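Local coordinates for esterase Rv0045c (Mycobacterium tuberculosis, PDB 6WYN), which hydrolyses carboxylic esters, preferring short, straight alkyl chains, and is a monomeric serine esterase of the alpha/beta hydrolase superfamily, at residues 43-48 and 74-79; 51-56 and 101-106; 120-123 and 127-130; 154-159 and 254-259. One frame throughout, in Å; residues are numbered along the deposited sequence.

Contact 1 (43-48 and 74-79); sequences LDEFAL and SALRWG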
# COMPACT_ATOMS: atom_id res chain seq x y z
N LEU A 43 -2.57 3.08 -23.52
CA LEU A 43 -2.01 1.82 -22.98
C LEU A 43 -2.93 1.27 -21.89
O LEU A 43 -3.36 2.02 -21.03
CB LEU A 43 -0.60 2.07 -22.44
CG LEU A 43 0.37 0.95 -22.72
CD1 LEU A 43 0.37 0.57 -24.20
CD2 LEU A 43 1.77 1.34 -22.27
N ASP A 44 -3.26 -0.00 -22.00
CA ASP A 44 -4.05 -0.77 -21.02
C ASP A 44 -3.23 -0.86 -19.71
O ASP A 44 -1.98 -0.89 -19.78
CB ASP A 44 -4.37 -2.12 -21.64
CG ASP A 44 -4.80 -3.14 -20.64
OD1 ASP A 44 -5.94 -3.00 -20.20
OD2 ASP A 44 -3.99 -4.02 -20.28
N GLU A 45 -3.90 -1.01 -18.57
CA GLU A 45 -3.24 -0.97 -17.25
C GLU A 45 -2.39 -2.23 -17.03
O GLU A 45 -1.56 -2.22 -16.11
CB GLU A 45 -4.28 -0.69 -16.17
CG GLU A 45 -5.15 -1.85 -15.76
CD GLU A 45 -5.94 -1.55 -14.49
OE1 GLU A 45 -7.16 -1.87 -14.44
OE2 GLU A 45 -5.32 -0.99 -13.52
N PHE A 46 -2.58 -3.29 -17.79
CA PHE A 46 -1.77 -4.54 -17.67
C PHE A 46 -0.67 -4.60 -18.76
O PHE A 46 0.04 -5.60 -18.81
CB PHE A 46 -2.72 -5.73 -17.68
CG PHE A 46 -3.80 -5.63 -16.63
CD1 PHE A 46 -3.46 -5.42 -15.29
CD2 PHE A 46 -5.15 -5.73 -16.97
CE1 PHE A 46 -4.45 -5.26 -14.33
CE2 PHE A 46 -6.13 -5.65 -16.00
CZ PHE A 46 -5.77 -5.41 -14.69
N ALA A 47 -0.45 -3.55 -19.53
CA ALA A 47 0.49 -3.60 -20.67
C ALA A 47 1.96 -3.69 -20.20
O ALA A 47 2.79 -4.09 -21.01
CB ALA A 47 0.28 -2.37 -21.52
N LEU A 48 2.32 -3.32 -18.97
CA LEU A 48 3.75 -3.30 -18.53
C LEU A 48 4.09 -4.48 -17.65
O LEU A 48 5.14 -4.43 -17.00
CB LEU A 48 4.01 -1.99 -17.79
CG LEU A 48 3.77 -0.76 -18.65
CD1 LEU A 48 4.00 0.50 -17.85
CD2 LEU A 48 4.65 -0.81 -19.91
N SER A 74 -12.20 -0.23 -5.46
CA SER A 74 -11.65 -0.95 -6.63
C SER A 74 -10.45 -1.79 -6.15
O SER A 74 -9.84 -1.41 -5.13
CB SER A 74 -11.28 0.02 -7.70
OG SER A 74 -11.11 -0.69 -8.91
N ALA A 75 -10.16 -2.90 -6.82
CA ALA A 75 -9.03 -3.77 -6.47
C ALA A 75 -8.56 -4.48 -7.73
O ALA A 75 -9.35 -4.52 -8.74
CB ALA A 75 -9.39 -4.74 -5.38
N LEU A 76 -7.31 -4.93 -7.70
CA LEU A 76 -6.79 -5.91 -8.70
C LEU A 76 -6.84 -7.30 -8.10
O LEU A 76 -6.30 -7.51 -6.99
CB LEU A 76 -5.36 -5.52 -9.07
CG LEU A 76 -5.22 -4.17 -9.76
CD1 LEU A 76 -3.76 -3.88 -10.05
CD2 LEU A 76 -6.03 -4.15 -11.04
N ARG A 77 -7.48 -8.22 -8.81
CA ARG A 77 -7.61 -9.63 -8.38
C ARG A 77 -6.70 -10.46 -9.29
O ARG A 77 -6.93 -10.48 -10.53
CB ARG A 77 -9.06 -10.13 -8.42
CG ARG A 77 -9.25 -11.52 -7.83
CD ARG A 77 -10.69 -11.86 -7.54
NE ARG A 77 -11.42 -11.88 -8.81
CZ ARG A 77 -12.74 -11.79 -8.93
NH1 ARG A 77 -13.29 -11.76 -10.13
NH2 ARG A 77 -13.49 -11.76 -7.85
N TRP A 78 -5.71 -11.10 -8.66
CA TRP A 78 -4.63 -11.87 -9.33
C TRP A 78 -4.88 -13.36 -9.16
O TRP A 78 -5.18 -13.77 -8.02
CB TRP A 78 -3.28 -11.52 -8.72
CG TRP A 78 -2.89 -10.09 -8.87
CD1 TRP A 78 -3.26 -9.00 -8.11
CD2 TRP A 78 -1.98 -9.62 -9.86
NE1 TRP A 78 -2.62 -7.88 -8.57
CE2 TRP A 78 -1.81 -8.24 -9.63
CE3 TRP A 78 -1.27 -10.25 -10.88
CZ2 TRP A 78 -0.97 -7.47 -10.42
CZ3 TRP A 78 -0.42 -9.49 -11.64
CH2 TRP A 78 -0.27 -8.12 -11.42
N GLY A 79 -4.71 -14.11 -10.26
CA GLY A 79 -4.68 -15.58 -10.20
C GLY A 79 -6.05 -16.21 -10.03
O GLY A 79 -6.08 -17.34 -9.50
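Phe46 turns the rim of its ring to Leu76, whose CD2 methyl lies in the ring plane at the edge, 3.8 Å from CE1 of Phe46 and 3.9 Å from its CZ. The two side chains run past each other in opposite directions, and CD2 is the branch of Leu76 that touches. Glu45 lies over one face of the same ring: its CG stands 3.6 Å above the ring centre of Phe46. CG of Glu45 sits between the backbone N and the carbonyl carbon (chi1 77°), and from there the extended chain carries OE2 of Glu45 to within 4.1 Å of Leu76 CD2. That oxygen is bound by Arg67 in a salt bridge and by His96 in a hydrogen bond. The loop that presents the pair is a type I turn from Asp44 to Ala47, reinforced by an Asx turn in which Phe46 N donates to Asp44 OD2 (3.0 Å). Leucine, on strand 73-78, suits the ring edge, while glutamate offers an aliphatic stem and a charged end. The contact is thus apolar packing set beside a carboxylate with basic partners, which should stabilise its ionised form.

Contact 2 (51-56 and 101-106); sequences ENAEQA and VIVGLG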
# COMPACT_ATOMS: atom_id res chain seq x y z
N GLU A 51 7.65 -6.03 -17.48
CA GLU A 51 8.61 -5.21 -16.71
C GLU A 51 8.59 -5.67 -15.26
O GLU A 51 9.68 -5.83 -14.67
CB GLU A 51 8.32 -3.72 -16.83
CG GLU A 51 8.43 -3.15 -18.24
CD GLU A 51 8.18 -1.64 -18.34
OE1 GLU A 51 8.23 -1.12 -19.47
OE2 GLU A 51 7.98 -0.98 -17.30
N ASN A 52 7.41 -5.92 -14.69
CA ASN A 52 7.29 -6.40 -13.30
C ASN A 52 7.87 -7.80 -13.17
O ASN A 52 8.58 -8.05 -12.15
CB ASN A 52 5.86 -6.37 -12.76
CG ASN A 52 5.26 -4.98 -12.81
OD1 ASN A 52 4.55 -4.68 -13.77
ND2 ASN A 52 5.59 -4.12 -11.86
N ALA A 53 7.59 -8.71 -14.10
CA ALA A 53 8.21 -10.06 -14.05
C ALA A 53 9.76 -9.95 -14.08
O ALA A 53 10.39 -10.60 -13.29
CB ALA A 53 7.68 -10.93 -15.16
N GLU A 54 10.34 -9.13 -14.95
CA GLU A 54 11.82 -8.92 -15.05
C GLU A 54 12.34 -8.35 -13.70
O GLU A 54 13.23 -8.94 -13.10
CB GLU A 54 12.04 -8.03 -16.27
CG GLU A 54 13.47 -7.59 -16.53
CD GLU A 54 13.62 -6.48 -17.59
OE1 GLU A 54 14.76 -6.27 -18.09
OE2 GLU A 54 12.59 -5.81 -17.91
N GLN A 55 11.72 -7.29 -13.17
CA GLN A 55 12.12 -6.74 -11.84
C GLN A 55 12.05 -7.82 -10.76
O GLN A 55 12.90 -7.81 -9.86
CB GLN A 55 11.30 -5.50 -11.51
CG GLN A 55 11.74 -4.78 -10.25
CD GLN A 55 10.92 -3.55 -9.95
OE1 GLN A 55 9.67 -3.55 -9.96
NE2 GLN A 55 11.60 -2.47 -9.60
N ALA A 56 11.10 -8.76 -10.84
CA ALA A 56 10.99 -9.82 -9.83
C ALA A 56 11.96 -10.95 -10.15
O ALA A 56 12.02 -11.89 -9.34
CB ALA A 56 9.57 -10.34 -9.76
N VAL A 101 5.83 -7.60 -6.58
CA VAL A 101 5.76 -8.59 -5.48
C VAL A 101 4.76 -9.70 -5.85
O VAL A 101 5.02 -10.88 -5.59
CB VAL A 101 5.43 -7.89 -4.15
CG1 VAL A 101 4.97 -8.85 -3.09
CG2 VAL A 101 6.61 -7.08 -3.64
N ILE A 102 3.57 -9.33 -6.32
CA ILE A 102 2.52 -10.34 -6.59
C ILE A 102 2.98 -11.25 -7.73
O ILE A 102 2.83 -12.44 -7.59
CB ILE A 102 1.18 -9.62 -6.82
CG1 ILE A 102 0.72 -9.07 -5.47
CG2 ILE A 102 0.15 -10.53 -7.45
CD1 ILE A 102 -0.52 -8.26 -5.58
N VAL A 103 3.58 -10.72 -8.77
CA VAL A 103 4.04 -11.51 -9.95
C VAL A 103 5.15 -12.46 -9.46
O VAL A 103 5.09 -13.67 -9.75
CB VAL A 103 4.47 -10.57 -11.09
CG1 VAL A 103 5.30 -11.26 -12.19
CG2 VAL A 103 3.24 -9.95 -11.72
N GLY A 104 6.09 -11.96 -8.66
CA GLY A 104 7.16 -12.81 -8.10
C GLY A 104 6.66 -13.87 -7.16
O GLY A 104 7.25 -15.00 -7.12
N LEU A 105 5.72 -13.54 -6.30
CA LEU A 105 5.25 -14.53 -5.31
C LEU A 105 4.46 -15.66 -5.98
O LEU A 105 4.48 -16.80 -5.44
CB LEU A 105 4.43 -13.78 -4.28
CG LEU A 105 4.01 -14.56 -3.07
CD1 LEU A 105 5.22 -14.99 -2.27
CD2 LEU A 105 3.05 -13.72 -2.23
N GLY A 106 3.73 -15.38 -7.06
CA GLY A 106 2.99 -16.42 -7.79
C GLY A 106 1.79 -16.95 -7.02
O GLY A 106 1.35 -18.01 -7.33
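With CG1 of Val103 opposite the backbone N (chi1 165°) and CG2 opposite the carbonyl carbon, it is the CG1 branch that meets Ala53, lying 3.7 Å from Ala53 CA and 3.8 Å from Ala53 CB. The methyl thus rests on the backbone as well as the side chain of the alanine, and it also comes within 4.4 Å of the carbonyl carbon C of Asn52. One turn on along helix 49-55, and at the next residue of the other helix, Ala56 now supplies the methyl: its CB touches CA of Gly104 at 3.8 Å. Without a side chain, Gly104 lets the backbones come close, and its CA is 5.2 Å from that of Ala56. The contact joins the helix near the N-terminus to helix 99-105 of the alpha/beta hydrolase fold, and Val58 touches both Ala53 and Val103. Alanine and glycine suit this interface because they keep both surfaces low, and the branched valine covers the alanine with one methyl while its other methyl meets Trp78. Among these four residues cohesion rests on van der Waals contact between matched shapes; beside them, a hydrogen bond between Gln55 OE1 and Thr100 OG1 adds a polar link between the same helices.

Contact 3 (120-123 and 127-130); sequences SAWR and NYSP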
# COMPACT_ATOMS: atom_id res chain seq x y z
N SER A 120 -10.45 3.70 -6.52
CA SER A 120 -11.45 3.72 -5.41
C SER A 120 -12.01 5.16 -5.29
O SER A 120 -11.29 6.12 -5.58
CB SER A 120 -10.89 3.20 -4.15
OG SER A 120 -10.77 1.79 -4.12
N ALA A 121 -13.26 5.31 -4.86
CA ALA A 121 -13.94 6.62 -4.73
C ALA A 121 -13.13 7.55 -3.80
O ALA A 121 -12.57 7.08 -2.79
CB ALA A 121 -15.36 6.44 -4.23
N TRP A 122 -13.06 8.82 -4.15
CA TRP A 122 -12.61 9.90 -3.23
C TRP A 122 -13.70 10.20 -2.20
O TRP A 122 -14.85 9.70 -2.31
CB TRP A 122 -12.21 11.14 -4.02
CG TRP A 122 -10.97 11.03 -4.82
CD1 TRP A 122 -10.27 9.91 -5.13
CD2 TRP A 122 -10.28 12.13 -5.44
NE1 TRP A 122 -9.20 10.24 -5.91
CE2 TRP A 122 -9.16 11.60 -6.10
CE3 TRP A 122 -10.47 13.52 -5.47
CZ2 TRP A 122 -8.28 12.38 -6.85
CZ3 TRP A 122 -9.56 14.30 -6.15
CH2 TRP A 122 -8.50 13.74 -6.86
N ARG A 123 -13.33 10.88 -1.13
CA ARG A 123 -14.30 11.41 -0.13
C ARG A 123 -14.16 12.92 -0.08
O ARG A 123 -13.03 13.41 -0.17
CB ARG A 123 -14.04 10.86 1.26
CG ARG A 123 -13.94 9.35 1.35
CD ARG A 123 -13.19 9.12 2.65
NE ARG A 123 -13.90 9.81 3.73
CZ ARG A 123 -14.91 9.30 4.41
NH1 ARG A 123 -15.49 10.02 5.36
NH2 ARG A 123 -15.33 8.07 4.14
N ASN A 127 -10.67 12.42 4.07
CA ASN A 127 -10.28 11.61 5.24
C ASN A 127 -10.09 10.10 4.97
O ASN A 127 -11.02 9.28 5.06
CB ASN A 127 -11.26 11.77 6.41
CG ASN A 127 -10.60 11.36 7.71
OD1 ASN A 127 -10.12 10.23 7.77
ND2 ASN A 127 -10.54 12.24 8.72
N TYR A 128 -8.83 9.70 4.97
CA TYR A 128 -8.43 8.32 4.64
C TYR A 128 -7.76 7.71 5.87
O TYR A 128 -6.69 7.08 5.73
CB TYR A 128 -7.62 8.46 3.37
CG TYR A 128 -8.39 9.20 2.31
CD1 TYR A 128 -9.56 8.68 1.82
CD2 TYR A 128 -7.95 10.41 1.79
CE1 TYR A 128 -10.29 9.33 0.83
CE2 TYR A 128 -8.65 11.06 0.78
CZ TYR A 128 -9.83 10.51 0.30
OH TYR A 128 -10.61 11.14 -0.64
N SER A 129 -8.41 7.84 7.03
CA SER A 129 -7.93 7.32 8.33
C SER A 129 -7.93 5.83 8.16
O SER A 129 -8.80 5.30 7.46
CB SER A 129 -8.77 7.73 9.57
OG SER A 129 -9.94 6.89 9.72
N PRO A 130 -7.01 5.11 8.86
CA PRO A 130 -7.06 3.66 8.91
C PRO A 130 -8.43 3.15 9.36
O PRO A 130 -8.87 2.14 8.87
CB PRO A 130 -6.00 3.31 9.97
CG PRO A 130 -5.02 4.46 9.92
CD PRO A 130 -5.86 5.67 9.60
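The side chains of Tyr128 and Arg123 slide past each other in opposite directions, with the guanidinium plane almost perpendicular to the phenol ring (87°). The aliphatic part of the arginine does the touching: its CD is 3.4 Å from Tyr128 CE1, and its CG 3.7 Å from the same ring carbon. This course brings the phenol oxygen back to the arginine's own backbone, where Arg123 N donates to Tyr128 OH at 2.8 Å in a nearly straight bond (173°). Tyr128 OH also bonds to Asp251 OD2, so two polar partners fix the end of the ring. Trp122 crosses the tyrosine at a slant, and its CB lies 3.7 Å from Tyr128 OH; the indole NE1 is bound by Arg249 O. Both segments belong to the connection between strand 109-112 and helix 130-144 of the alpha/beta hydrolase fold, and the side chain of Tyr128 lies about 8 Å from Gly91, a determinant of substrate selectivity. A bend at chi3 (54°) turns the end of Arg123 toward its salt-bridge partner Asp125, in the short link between the segments. A long, flexible residue is useful here, offering methylenes to the ring and charge to the aspartate. On the other side of the link, Asn127 forms an Asx turn, its OD1 accepting from Ser129 N (3.0 Å), and Ser129 caps helix 130-144 through a bond from Leu132 N to its OG.

Contact 4 (154-159 and 254-259); sequences MSLGGL and RTFGDF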
# COMPACT_ATOMS: atom_id res chain seq x y z
N MET A 154 1.37 -1.73 3.65
CA MET A 154 2.48 -0.76 3.76
C MET A 154 1.97 0.59 4.30
O MET A 154 0.95 1.13 3.80
CB MET A 154 3.15 -0.57 2.40
CG MET A 154 4.34 0.33 2.47
SD MET A 154 3.92 1.86 1.64
CE MET A 154 5.41 2.83 1.86
N SER A 155 2.68 1.19 5.26
CA SER A 155 2.34 2.55 5.81
C SER A 155 0.82 2.69 6.13
O SER A 155 0.33 1.97 6.97
CB SER A 155 2.90 3.63 4.93
OG SER A 155 3.12 4.81 5.71
N LEU A 156 0.08 3.62 5.54
CA LEU A 156 -1.39 3.74 5.81
C LEU A 156 -2.10 2.38 5.66
O LEU A 156 -2.95 2.05 6.48
CB LEU A 156 -1.94 4.74 4.80
CG LEU A 156 -3.43 5.06 4.89
CD1 LEU A 156 -3.82 5.57 6.29
CD2 LEU A 156 -3.78 6.10 3.83
N GLY A 157 -1.73 1.61 4.64
CA GLY A 157 -2.22 0.25 4.44
C GLY A 157 -1.97 -0.67 5.60
O GLY A 157 -2.85 -1.50 5.88
N GLY A 158 -0.78 -0.62 6.22
CA GLY A 158 -0.47 -1.46 7.39
C GLY A 158 -1.35 -1.14 8.60
O GLY A 158 -1.79 -2.09 9.30
N LEU A 159 -1.61 0.14 8.85
CA LEU A 159 -2.49 0.55 9.99
C LEU A 159 -3.95 0.18 9.64
O LEU A 159 -4.66 -0.33 10.52
CB LEU A 159 -2.31 2.05 10.25
CG LEU A 159 -0.87 2.50 10.53
CD1 LEU A 159 -0.85 3.88 11.12
CD2 LEU A 159 -0.17 1.52 11.46
N ARG A 254 -5.92 15.38 3.18
CA ARG A 254 -5.97 16.53 4.09
C ARG A 254 -5.75 15.98 5.49
O ARG A 254 -5.17 16.73 6.29
CB ARG A 254 -7.38 17.14 4.08
CG ARG A 254 -7.46 18.52 4.71
CD ARG A 254 -8.83 19.15 4.83
NE ARG A 254 -9.62 18.57 5.90
CZ ARG A 254 -10.57 17.69 5.69
NH1 ARG A 254 -11.26 17.17 6.69
NH2 ARG A 254 -10.84 17.33 4.45
N THR A 255 -6.07 14.69 5.73
CA THR A 255 -6.09 14.22 7.15
C THR A 255 -5.97 12.68 7.36
O THR A 255 -6.58 12.00 6.52
CB THR A 255 -7.40 14.73 7.74
OG1 THR A 255 -7.12 14.89 9.11
CG2 THR A 255 -8.52 13.76 7.57
N PHE A 256 -5.28 12.21 8.42
CA PHE A 256 -5.18 10.75 8.76
C PHE A 256 -6.13 10.48 9.93
O PHE A 256 -7.26 11.01 9.87
CB PHE A 256 -3.73 10.39 9.11
CG PHE A 256 -2.75 10.50 7.96
CD1 PHE A 256 -2.07 11.68 7.72
CD2 PHE A 256 -2.52 9.42 7.13
CE1 PHE A 256 -1.17 11.78 6.67
CE2 PHE A 256 -1.62 9.52 6.08
CZ PHE A 256 -0.95 10.70 5.85
N GLY A 257 -5.73 9.71 10.97
CA GLY A 257 -6.69 9.60 12.09
C GLY A 257 -6.54 8.59 13.22
O GLY A 257 -6.30 7.45 12.83
N ASP A 258 -6.68 8.98 14.51
CA ASP A 258 -6.73 8.11 15.74
C ASP A 258 -5.58 7.12 15.96
O ASP A 258 -5.38 6.25 15.09
CB ASP A 258 -8.11 7.45 15.89
CG ASP A 258 -8.30 6.73 17.21
OD1 ASP A 258 -7.89 7.28 18.25
OD2 ASP A 258 -8.86 5.62 17.19
N PHE A 259 -4.92 7.14 17.14
CA PHE A 259 -3.78 6.21 17.23
C PHE A 259 -3.78 5.49 18.61
O PHE A 259 -3.44 4.30 18.67
CB PHE A 259 -2.51 7.02 16.88
CG PHE A 259 -2.35 7.41 15.42
CD1 PHE A 259 -1.74 6.56 14.51
CD2 PHE A 259 -2.70 8.67 14.97
CE1 PHE A 259 -1.55 6.94 13.17
CE2 PHE A 259 -2.49 9.06 13.65
CZ PHE A 259 -1.94 8.19 12.74
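Leu156 and Leu159, one helical turn apart, meet Phe256 and Phe259 of the loop before helix 260-268, each leucine reaching the edge of a ring near its plane. The leucines follow directly on the nucleophile elbow of the alpha/beta hydrolase fold, where strand 150-154 turns sharply at Ser155, the inferred nucleophile, and enters helix 156-167. Ser155 has the strained phi of 46° and psi of -121° expected at an elbow. Gly157 suits the tight turn because a CB there would run into Met154 O. Ser155 OG is hydrogen-bonded to His310 NE2, the inferred histidine of the triad. What crosses between the segments is apolar. Leu156 holds CG anti to its N (chi1 -179°), which sends CD1 out to Phe256 CD2 at 4.1 Å, the two side chains set obliquely. Pro130 of helix 130-144 touches both leucines. Leucine's branched methyls and the C-H edges of the phenylalanines are both apolar, so they suit a buried contact, and Phe256 lies about 5 Å, side chain to side chain, from His188, which influences substrate selectivity. In the second pair the side chains stand roughly at right angles, and Leu159 CD1 approaches Phe259 CE1 to 3.7 Å.

Overall arrangement
The four contacts form two touching pairs, bridged through strand 73-78. Contacts 1 and 2, with centres 13 Å apart, meet where the Trp78 indole packs on helix 99-105: Trp78 CD2 is 3.3 Å from Ile102 CG2. Contacts 3 and 4, centres 10 Å apart, touch each other beside the nucleophile-bearing end of helix 156-167, with Tyr128 O 3.3 Å from Leu156 CD1. Contact 1 reaches contact 3 at the far end of the strand, through a probable hydrogen bond of 2.8 Å between Ser74 N and Ser120 OG. Contact 4 holds Ser155, and Tyr128 of contact 3 lies about 12 Å from it, side chain to side chain; contacts 1 and 2 lie away from the active site.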